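Local coordinates for glycosylation Associate Protein 3 (Streptococcus agalactiae serotype V, PDB 6OYC) that probably acts in accessory Sec secretion as part of the Gap123 complex, which is associated with the glycosylation of exported protein, at residues L167-K172 against I227-Q232; Q232-A237 against D253-F258. All coordinates share one frame; numbering follows the deposited sequence.

Interaction 1. Residues L167-K172 against I227-Q232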
loop_
_atom_site.group_PDB
_atom_site.type_symbol
_atom_site.label_atom_id
_atom_site.label_comp_id
_atom_site.label_asym_id
_atom_site.label_seq_id
_atom_site.Cartn_x
_atom_site.Cartn_y
_atom_site.Cartn_z
ATOM N N LEU C 167 -14.658 2.306 10.398
ATOM C CA LEU C 167 -14.261 2.384 8.995
ATOM C C LEU C 167 -12.759 2.135 8.891
ATOM O O LEU C 167 -11.950 2.963 9.325
ATOM C CB LEU C 167 -14.619 3.730 8.372
ATOM C CG LEU C 167 -14.203 3.753 6.901
ATOM C CD1 LEU C 167 -14.969 2.677 6.151
ATOM C CD2 LEU C 167 -14.442 5.108 6.269
ATOM N N LEU C 168 -12.398 1.003 8.300
ATOM C CA LEU C 168 -11.000 0.643 8.092
ATOM C C LEU C 168 -10.485 1.432 6.891
ATOM O O LEU C 168 -10.939 1.220 5.762
ATOM C CB LEU C 168 -10.873 -0.863 7.878
ATOM C CG LEU C 168 -10.550 -1.795 9.056
ATOM C CD1 LEU C 168 -11.318 -1.417 10.303
ATOM C CD2 LEU C 168 -10.805 -3.264 8.699
ATOM N N VAL C 169 -9.556 2.352 7.127
ATOM C CA VAL C 169 -9.065 3.258 6.098
ATOM C C VAL C 169 -7.736 2.709 5.582
ATOM O O VAL C 169 -6.818 2.449 6.372
ATOM C CB VAL C 169 -8.908 4.688 6.647
ATOM C CG1 VAL C 169 -8.296 5.601 5.606
ATOM C CG2 VAL C 169 -10.255 5.232 7.130
ATOM N N GLU C 170 -7.639 2.501 4.263
ATOM C CA GLU C 170 -6.397 2.031 3.664
ATOM C C GLU C 170 -5.264 2.973 4.049
ATOM O O GLU C 170 -5.441 4.195 4.086
ATOM C CB GLU C 170 -6.516 1.946 2.134
ATOM C CG GLU C 170 -7.617 1.031 1.589
ATOM C CD GLU C 170 -7.431 -0.441 1.964
ATOM O OE1 GLU C 170 -8.449 -1.142 2.139
ATOM O OE2 GLU C 170 -6.272 -0.907 2.087
ATOM N N LYS C 171 -4.107 2.386 4.366
ATOM C CA LYS C 171 -2.990 3.159 4.898
ATOM C C LYS C 171 -2.624 4.305 3.969
ATOM O O LYS C 171 -2.428 5.443 4.411
ATOM C CB LYS C 171 -1.783 2.245 5.131
ATOM C CG LYS C 171 -0.573 2.941 5.753
ATOM C CD LYS C 171 0.579 2.974 4.762
ATOM C CE LYS C 171 1.786 3.729 5.313
ATOM N NZ LYS C 171 2.766 4.063 4.231
ATOM N N LYS C 172 -2.536 4.027 2.669
ATOM C CA LYS C 172 -2.190 5.081 1.728
ATOM C C LYS C 172 -3.266 6.154 1.638
ATOM O O LYS C 172 -2.960 7.281 1.238
ATOM C CB LYS C 172 -1.905 4.473 0.361
ATOM C CG LYS C 172 -0.813 3.414 0.416
ATOM C CD LYS C 172 -0.719 2.725 -0.919
ATOM C CE LYS C 172 0.182 1.514 -0.913
ATOM N NZ LYS C 172 0.111 0.882 -2.279
ATOM N N ILE C 227 -16.435 -1.784 8.589
ATOM C CA ILE C 227 -16.656 -1.453 7.183
ATOM C C ILE C 227 -15.314 -1.239 6.491
ATOM O O ILE C 227 -14.429 -0.554 7.025
ATOM C CB ILE C 227 -17.519 -0.187 7.039
ATOM C CG1 ILE C 227 -18.844 -0.343 7.786
ATOM C CG2 ILE C 227 -17.742 0.162 5.571
ATOM C CD1 ILE C 227 -19.121 0.803 8.725
ATOM N N ALA C 228 -15.177 -1.791 5.283
ATOM C CA ALA C 228 -13.998 -1.560 4.456
ATOM C C ALA C 228 -14.397 -1.398 2.993
ATOM O O ALA C 228 -15.491 -1.784 2.578
ATOM C CB ALA C 228 -12.993 -2.695 4.598
ATOM N N TYR C 229 -13.473 -0.825 2.210
ATOM C CA TYR C 229 -13.685 -0.523 0.796
ATOM C C TYR C 229 -12.519 -0.897 -0.120
ATOM O O TYR C 229 -12.674 -0.797 -1.343
ATOM C CB TYR C 229 -13.962 0.975 0.616
ATOM C CG TYR C 229 -12.804 1.814 1.067
ATOM C CD1 TYR C 229 -12.687 2.209 2.400
ATOM C CD2 TYR C 229 -11.803 2.191 0.173
ATOM C CE1 TYR C 229 -11.621 2.967 2.821
ATOM C CE2 TYR C 229 -10.729 2.945 0.592
ATOM C CZ TYR C 229 -10.644 3.334 1.916
ATOM O OH TYR C 229 -9.567 4.085 2.340
ATOM N N GLY C 230 -11.353 -1.271 0.423
ATOM C CA GLY C 230 -10.196 -1.619 -0.376
ATOM C C GLY C 230 -9.639 -2.963 0.058
ATOM O O GLY C 230 -10.137 -3.583 0.998
ATOM N N THR C 231 -8.566 -3.379 -0.624
ATOM C CA THR C 231 -8.145 -4.775 -0.555
ATOM C C THR C 231 -7.685 -5.160 0.851
ATOM O O THR C 231 -8.074 -6.213 1.371
ATOM C CB THR C 231 -7.051 -5.059 -1.603
ATOM O OG1 THR C 231 -5.923 -4.213 -1.378
ATOM C CG2 THR C 231 -7.564 -4.794 -3.016
ATOM N N GLN C 232 -6.869 -4.322 1.496
ATOM C CA GLN C 232 -6.361 -4.702 2.813
ATOM C C GLN C 232 -7.426 -4.558 3.899
ATOM O O GLN C 232 -7.477 -5.375 4.829
ATOM C CB GLN C 232 -5.120 -3.885 3.164
ATOM C CG GLN C 232 -3.838 -4.351 2.434
ATOM C CD GLN C 232 -3.455 -5.785 2.768
ATOM O OE1 GLN C 232 -3.484 -6.181 3.927
ATOM N NE2 GLN C 232 -3.104 -6.571 1.751
HETATM O O HOH W 1 -10.687 -0.555 3.360
#

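Interaction 2. Residues Q232-A237 against D253-F258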
loop_
_atom_site.group_PDB
_atom_site.type_symbol
_atom_site.label_atom_id
_atom_site.label_comp_id
_atom_site.label_asym_id
_atom_site.label_seq_id
_atom_site.Cartn_x
_atom_site.Cartn_y
_atom_site.Cartn_z
ATOM N N GLN C 232 -6.869 -4.322 1.496
ATOM C CA GLN C 232 -6.361 -4.702 2.813
ATOM C C GLN C 232 -7.426 -4.558 3.899
ATOM O O GLN C 232 -7.477 -5.375 4.829
ATOM C CB GLN C 232 -5.120 -3.885 3.164
ATOM C CG GLN C 232 -3.838 -4.351 2.434
ATOM C CD GLN C 232 -3.455 -5.785 2.768
ATOM O OE1 GLN C 232 -3.484 -6.181 3.927
ATOM N NE2 GLN C 232 -3.104 -6.571 1.751
ATOM N N GLY C 233 -8.283 -3.535 3.798
ATOM C CA GLY C 233 -9.382 -3.411 4.745
ATOM C C GLY C 233 -10.382 -4.547 4.619
ATOM O O GLY C 233 -10.835 -5.105 5.622
ATOM N N ASN C 234 -10.762 -4.888 3.384
ATOM C CA ASN C 234 -11.674 -6.010 3.184
ATOM C C ASN C 234 -11.083 -7.285 3.766
ATOM O O ASN C 234 -11.791 -8.085 4.379
ATOM C CB ASN C 234 -11.978 -6.209 1.694
ATOM C CG ASN C 234 -12.777 -5.071 1.083
ATOM O OD1 ASN C 234 -13.600 -4.449 1.736
ATOM N ND2 ASN C 234 -12.536 -4.807 -0.191
ATOM N N PHE C 235 -9.778 -7.485 3.581
ATOM C CA PHE C 235 -9.122 -8.669 4.124
ATOM C C PHE C 235 -9.122 -8.641 5.647
ATOM O O PHE C 235 -9.504 -9.621 6.295
ATOM C CB PHE C 235 -7.700 -8.754 3.583
ATOM C CG PHE C 235 -7.011 -10.053 3.867
ATOM C CD1 PHE C 235 -7.660 -11.258 3.660
ATOM C CD2 PHE C 235 -5.695 -10.067 4.303
ATOM C CE1 PHE C 235 -7.017 -12.460 3.916
ATOM C CE2 PHE C 235 -5.041 -11.264 4.547
ATOM C CZ PHE C 235 -5.710 -12.462 4.362
ATOM N N ALA C 236 -8.693 -7.521 6.234
ATOM C CA ALA C 236 -8.741 -7.374 7.683
ATOM C C ALA C 236 -10.157 -7.562 8.223
ATOM O O ALA C 236 -10.356 -8.267 9.222
ATOM C CB ALA C 236 -8.187 -6.009 8.088
ATOM N N ALA C 237 -11.152 -6.944 7.575
ATOM C CA ALA C 237 -12.533 -7.081 8.037
ATOM C C ALA C 237 -12.963 -8.542 8.085
ATOM O O ALA C 237 -13.654 -8.958 9.020
ATOM C CB ALA C 237 -13.478 -6.278 7.141
ATOM N N ASP C 253 -15.913 -6.353 -1.678
ATOM C CA ASP C 253 -15.401 -7.407 -2.551
ATOM C C ASP C 253 -14.291 -6.919 -3.492
ATOM O O ASP C 253 -14.090 -7.481 -4.568
ATOM C CB ASP C 253 -16.533 -8.057 -3.361
ATOM C CG ASP C 253 -17.617 -8.683 -2.472
ATOM O OD1 ASP C 253 -17.275 -9.325 -1.459
ATOM O OD2 ASP C 253 -18.813 -8.535 -2.785
ATOM N N CYS C 254 -13.559 -5.877 -3.121
ATOM C CA CYS C 254 -12.380 -5.462 -3.871
ATOM C C CYS C 254 -11.155 -6.119 -3.248
ATOM O O CYS C 254 -10.804 -5.827 -2.094
ATOM C CB CYS C 254 -12.237 -3.941 -3.869
ATOM S SG CYS C 254 -13.513 -3.130 -4.829
ATOM N N PHE C 255 -10.508 -6.999 -4.010
ATOM C CA PHE C 255 -9.466 -7.861 -3.484
ATOM C C PHE C 255 -8.307 -7.975 -4.468
ATOM O O PHE C 255 -8.490 -7.914 -5.685
ATOM C CB PHE C 255 -10.017 -9.262 -3.191
ATOM C CG PHE C 255 -10.875 -9.342 -1.953
ATOM C CD1 PHE C 255 -10.351 -9.023 -0.700
ATOM C CD2 PHE C 255 -12.196 -9.767 -2.037
ATOM C CE1 PHE C 255 -11.126 -9.123 0.437
ATOM C CE2 PHE C 255 -12.989 -9.859 -0.907
ATOM C CZ PHE C 255 -12.459 -9.537 0.337
ATOM N N ALA C 256 -7.115 -8.142 -3.923
ATOM C CA ALA C 256 -5.996 -8.710 -4.659
ATOM C C ALA C 256 -6.002 -10.216 -4.474
ATOM O O ALA C 256 -6.736 -10.736 -3.636
ATOM C CB ALA C 256 -4.692 -8.097 -4.162
ATOM N N PRO C 257 -5.211 -10.964 -5.247
ATOM C CA PRO C 257 -5.157 -12.411 -5.019
ATOM C C PRO C 257 -4.672 -12.708 -3.607
ATOM O O PRO C 257 -4.001 -11.885 -2.977
ATOM C CB PRO C 257 -4.162 -12.898 -6.077
ATOM C CG PRO C 257 -4.268 -11.883 -7.169
ATOM C CD PRO C 257 -4.440 -10.583 -6.447
ATOM N N PHE C 258 -5.061 -13.885 -3.098
ATOM C CA PHE C 258 -4.786 -14.218 -1.701
ATOM C C PHE C 258 -3.298 -14.090 -1.390
ATOM O O PHE C 258 -2.905 -13.407 -0.436
ATOM C CB PHE C 258 -5.299 -15.630 -1.383
ATOM C CG PHE C 258 -5.001 -16.079 0.017
ATOM C CD1 PHE C 258 -5.652 -15.509 1.093
ATOM C CD2 PHE C 258 -4.047 -17.060 0.258
ATOM C CE1 PHE C 258 -5.369 -15.923 2.399
ATOM C CE2 PHE C 258 -3.753 -17.471 1.554
ATOM C CZ PHE C 258 -4.416 -16.897 2.625
#

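Interaction 1. Residues L167-K172 against I227-Q232
Leu167 and Ile227 form a parallel beta bridge, with CA atoms 4.9 Å apart, after which the two chains diverge to 6.6 Å between the CA atoms of Glu170 and Gly230. The bridge is fixed by Leu168 N, which donates to Ile227 O at 2.9 Å. Leu167 CG is anti to the backbone N (chi1 -179°), and beyond it CD1 meets Ile227 CG2 where the two side chains cross at about a right angle. CD1 also lies at the edge of the Tyr229 ring. Past the bridge Tyr229 takes over: its OH accepts a longer, more bent bond from Glu170 N (3.2 Å, 148°) and also pairs with Asp173. Glu170 CG slides by the CE2 and CZ atoms in the opposite direction, with the carboxylate plane perpendicular to the ring.

A water bridges the two chains, donating to Leu168 O and to Glu170 OE1 (2.6 Å) and accepting from Tyr229 N. It also sits 3.5 Å above the plane of the Tyr229 ring, offset toward the rim. The bend at chi2 (-63°) turns Glu170 CD toward Gly230, and OE1 lies 3.1 Å from Gly230 CA, an approach that the bare glycine permits; OE1 also accepts Gly233 N. OE2 lies against Gln232 CB. A carboxylate beside the N-terminal end of helix 231-243 would interact favourably with the positive end of the helix dipole. Such a divergence of neighbouring parallel strands, with helix N-termini starting beyond their C-terminal ends, is characteristic of an alpha/beta domain built on a central parallel sheet.

Interaction 2. Residues Q232-A237 against D253-F258
Asn234, on the first turns of helix 231-243, reaches the loop 253-258 through its amide: ND2 donates to Cys254 O at 2.8 Å, with an N-H...O angle of 157°. The acceptor lies within 1° of the amide plane, while the donor is tilted 20° from the carbonyl plane. This is the tight part of the contact. On the same side chain, CB comes to 3.3 Å from Phe255 CE1 and nearly as close to CZ, and the edge of that ring also lies near Phe235 N. Trp280 meets the Phe255 ring edge-to-face.

The other end is looser. Phe235 CZ and Phe258 CE1 approach to only 4.0 Å where the two side chains cross obliquely. Pro257, which precedes Phe258 in the loop, is on the exposed side, though it meets a neighbouring molecule in the crystal. Phe258 finds further aromatic company in Trp280.

Beyond its bond to Cys254 O, ND2 is also bonded to Asn252 OD1, so one amide nitrogen serves two acceptors and its rotation should be well defined. The chemistry thus pairs a directional, neutral bond with less specific aromatic contact, and needs no charge across the interface.

Strand 163-168 leads into the first half of interaction 1, and the chain then runs through strand 191-193 and helix 206-218 before strand 223-227 returns to close this 54-residue loop. Interaction 2 opens at Gln232, which both share, and closes a shorter loop of 15 residues that holds the rest of helix 231-243 and strand 248-251. The two contacts are therefore in series, neither nested nor crossed, with centres 9 Å apart. Ala228 CB packs on Gly233 C at 3.2 Å, joining them directly. Together they tie the start of helix 231-243 to the end of strand 163-168 and to the loop leading into helix 258-262.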